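PDB 2E6V: vesicular integral-membrane protein VIP36 from Canis lupus familiaris, which acts as a calcium-dependent intracellular lectin of the early secretory pathway, binding high-mannose glycans and helping to transport and sort the glycoproteins that carry them. Local coordinates for residues A[8-13]-A[53-58]. Numbering follows the deposited sequence.
Sequences REHSLI and IWNHQP
Ile53 meets Leu12 tip to tip, with CD1 of Ile53 3.9 Å from CD1 of Leu12. Both methyl ends are buried, and Trp27 and Val40 pack against the same two side chains. Asn55, two residues on along the strand, carries the polar part of the contact. Its CG lies anti to the backbone N (chi1 -163°), which sends the amide across to residues 8-13. There the amide uses both ends. Asn55 ND2 donates to Glu9 O at 3.2 Å, within the amide plane, and gives a further hydrogen bond to Leu26 O. Asn55 OD1 accepts from His10 ND1 at 2.8 Å. The imidazole and amide planes stand 89° apart, yet OD1 lies close to the ring plane. These bonds fix the rotation of the amide and leave both of its polar atoms satisfied. On one face of the ring, Glu9 CG sits over the centre. Further along, Gln57 O and Pro58 O line the ring edge, with Gln57 O 3.4 Å from His10 CE1. The contact lies away from the glycan and calcium sites. Leu12 also pairs through its backbone with Met223 of the other sheet, so residues 8-13 link both sheets of the legume-lectin-like beta-sandwich, the L-type lectin domain.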
loop_
_atom_site.group_PDB
_atom_site.type_symbol
_atom_site.label_atom_id
_atom_site.label_comp_id
_atom_site.label_asym_id
_atom_site.label_seq_id
_atom_site.Cartn_x
_atom_site.Cartn_y
_atom_site.Cartn_z
ATOM N N ARG A 8 -2.494 5.256 17.017
ATOM C CA ARG A 8 -1.215 4.647 17.333
ATOM C C ARG A 8 -1.156 3.147 17.100
ATOM O O ARG A 8 -0.161 2.636 16.600
ATOM C CB ARG A 8 -0.831 4.954 18.782
ATOM C CG ARG A 8 0.527 4.391 19.208
ATOM C CD ARG A 8 1.683 5.096 18.442
ATOM N NE ARG A 8 2.968 4.391 18.557
ATOM C CZ ARG A 8 3.319 3.319 17.839
ATOM N NH1 ARG A 8 2.486 2.797 16.934
ATOM N NH2 ARG A 8 4.513 2.763 18.031
ATOM N N GLU A 9 -2.218 2.446 17.475
ATOM C CA GLU A 9 -2.260 0.996 17.346
ATOM C C GLU A 9 -2.184 0.548 15.875
ATOM O O GLU A 9 -1.801 -0.581 15.588
ATOM C CB GLU A 9 -3.486 0.416 18.077
ATOM C CG GLU A 9 -4.853 0.764 17.463
ATOM C CD GLU A 9 -5.486 2.067 17.978
ATOM O OE1 GLU A 9 -4.768 3.032 18.368
ATOM O OE2 GLU A 9 -6.740 2.129 17.976
ATOM N N HIS A 10 -2.529 1.438 14.954
ATOM C CA HIS A 10 -2.375 1.163 13.540
ATOM C C HIS A 10 -1.263 1.912 12.851
ATOM O O HIS A 10 -1.325 2.093 11.642
ATOM C CB HIS A 10 -3.657 1.484 12.809
ATOM C CG HIS A 10 -4.817 0.710 13.307
ATOM N ND1 HIS A 10 -4.758 -0.650 13.505
ATOM C CD2 HIS A 10 -6.064 1.097 13.661
ATOM C CE1 HIS A 10 -5.920 -1.069 13.974
ATOM N NE2 HIS A 10 -6.732 -0.032 14.061
ATOM N N SER A 11 -0.260 2.360 13.593
ATOM C CA SER A 11 0.785 3.174 13.001
ATOM C C SER A 11 2.132 2.549 13.249
ATOM O O SER A 11 2.388 1.966 14.298
ATOM C CB SER A 11 0.753 4.604 13.545
ATOM O OG SER A 11 -0.525 5.183 13.373
ATOM N N LEU A 12 2.984 2.659 12.247
ATOM C CA LEU A 12 4.331 2.144 12.314
ATOM C C LEU A 12 5.196 3.384 12.405
ATOM O O LEU A 12 5.232 4.192 11.480
ATOM C CB LEU A 12 4.632 1.330 11.063
ATOM C CG LEU A 12 6.011 0.716 10.913
ATOM C CD1 LEU A 12 6.252 -0.377 11.960
ATOM C CD2 LEU A 12 6.199 0.183 9.484
ATOM N N ILE A 13 5.837 3.553 13.552
ATOM C CA ILE A 13 6.566 4.760 13.899
ATOM C C ILE A 13 7.874 4.384 14.591
ATOM O O ILE A 13 7.886 3.550 15.489
ATOM C CB ILE A 13 5.718 5.629 14.827
ATOM C CG1 ILE A 13 4.509 6.155 14.060
ATOM C CG2 ILE A 13 6.552 6.779 15.453
ATOM C CD1 ILE A 13 3.581 7.005 14.870
ATOM N N ILE A 53 5.830 -6.310 6.283
ATOM C CA ILE A 53 5.602 -5.908 7.653
ATOM C C ILE A 53 4.092 -5.769 7.770
ATOM O O ILE A 53 3.448 -5.230 6.874
ATOM C CB ILE A 53 6.373 -4.569 8.013
ATOM C CG1 ILE A 53 6.233 -4.241 9.516
ATOM C CG2 ILE A 53 5.865 -3.399 7.184
ATOM C CD1 ILE A 53 7.485 -3.586 10.156
ATOM N N TRP A 54 3.510 -6.270 8.853
ATOM C CA TRP A 54 2.053 -6.331 8.907
ATOM C C TRP A 54 1.526 -5.974 10.251
ATOM O O TRP A 54 2.021 -6.481 11.247
ATOM C CB TRP A 54 1.579 -7.736 8.570
ATOM C CG TRP A 54 1.573 -8.064 7.135
ATOM C CD1 TRP A 54 2.553 -8.713 6.426
ATOM C CD2 TRP A 54 0.515 -7.808 6.221
ATOM N NE1 TRP A 54 2.160 -8.874 5.117
ATOM C CE2 TRP A 54 0.911 -8.326 4.966
ATOM C CE3 TRP A 54 -0.741 -7.195 6.339
ATOM C CZ2 TRP A 54 0.103 -8.236 3.840
ATOM C CZ3 TRP A 54 -1.538 -7.104 5.240
ATOM C CH2 TRP A 54 -1.120 -7.619 3.994
ATOM N N ASN A 55 0.513 -5.102 10.265
ATOM C CA ASN A 55 -0.144 -4.637 11.490
ATOM C C ASN A 55 -0.838 -5.839 12.143
ATOM O O ASN A 55 -1.424 -6.699 11.458
ATOM C CB ASN A 55 -1.140 -3.507 11.158
ATOM C CG ASN A 55 -1.565 -2.675 12.373
ATOM O OD1 ASN A 55 -2.575 -1.951 12.328
ATOM N ND2 ASN A 55 -0.790 -2.754 13.455
ATOM N N HIS A 56 -0.750 -5.907 13.467
ATOM C CA HIS A 56 -1.175 -7.091 14.203
ATOM C C HIS A 56 -2.641 -6.982 14.596
ATOM O O HIS A 56 -3.323 -7.985 14.822
ATOM C CB HIS A 56 -0.299 -7.245 15.443
ATOM C CG HIS A 56 -0.611 -8.463 16.257
ATOM N ND1 HIS A 56 0.219 -9.564 16.298
ATOM C CD2 HIS A 56 -1.661 -8.752 17.062
ATOM C CE1 HIS A 56 -0.307 -10.477 17.090
ATOM N NE2 HIS A 56 -1.449 -10.011 17.564
ATOM N N GLN A 57 -3.116 -5.751 14.656
ATOM C CA GLN A 57 -4.460 -5.471 15.106
ATOM C C GLN A 57 -5.309 -5.125 13.913
ATOM O O GLN A 57 -4.956 -4.215 13.148
ATOM C CB GLN A 57 -4.482 -4.276 16.071
ATOM C CG GLN A 57 -3.344 -4.277 17.107
ATOM C CD GLN A 57 -3.647 -5.138 18.334
ATOM O OE1 GLN A 57 -4.797 -5.537 18.573
ATOM N NE2 GLN A 57 -2.615 -5.421 19.118
ATOM N N PRO A 58 -6.456 -5.801 13.780
ATOM C CA PRO A 58 -7.372 -5.508 12.695
ATOM C C PRO A 58 -8.032 -4.160 12.917
ATOM O O PRO A 58 -8.351 -3.799 14.046
ATOM C CB PRO A 58 -8.403 -6.636 12.763
ATOM C CG PRO A 58 -8.259 -7.250 14.123
ATOM C CD PRO A 58 -6.940 -6.856 14.693
#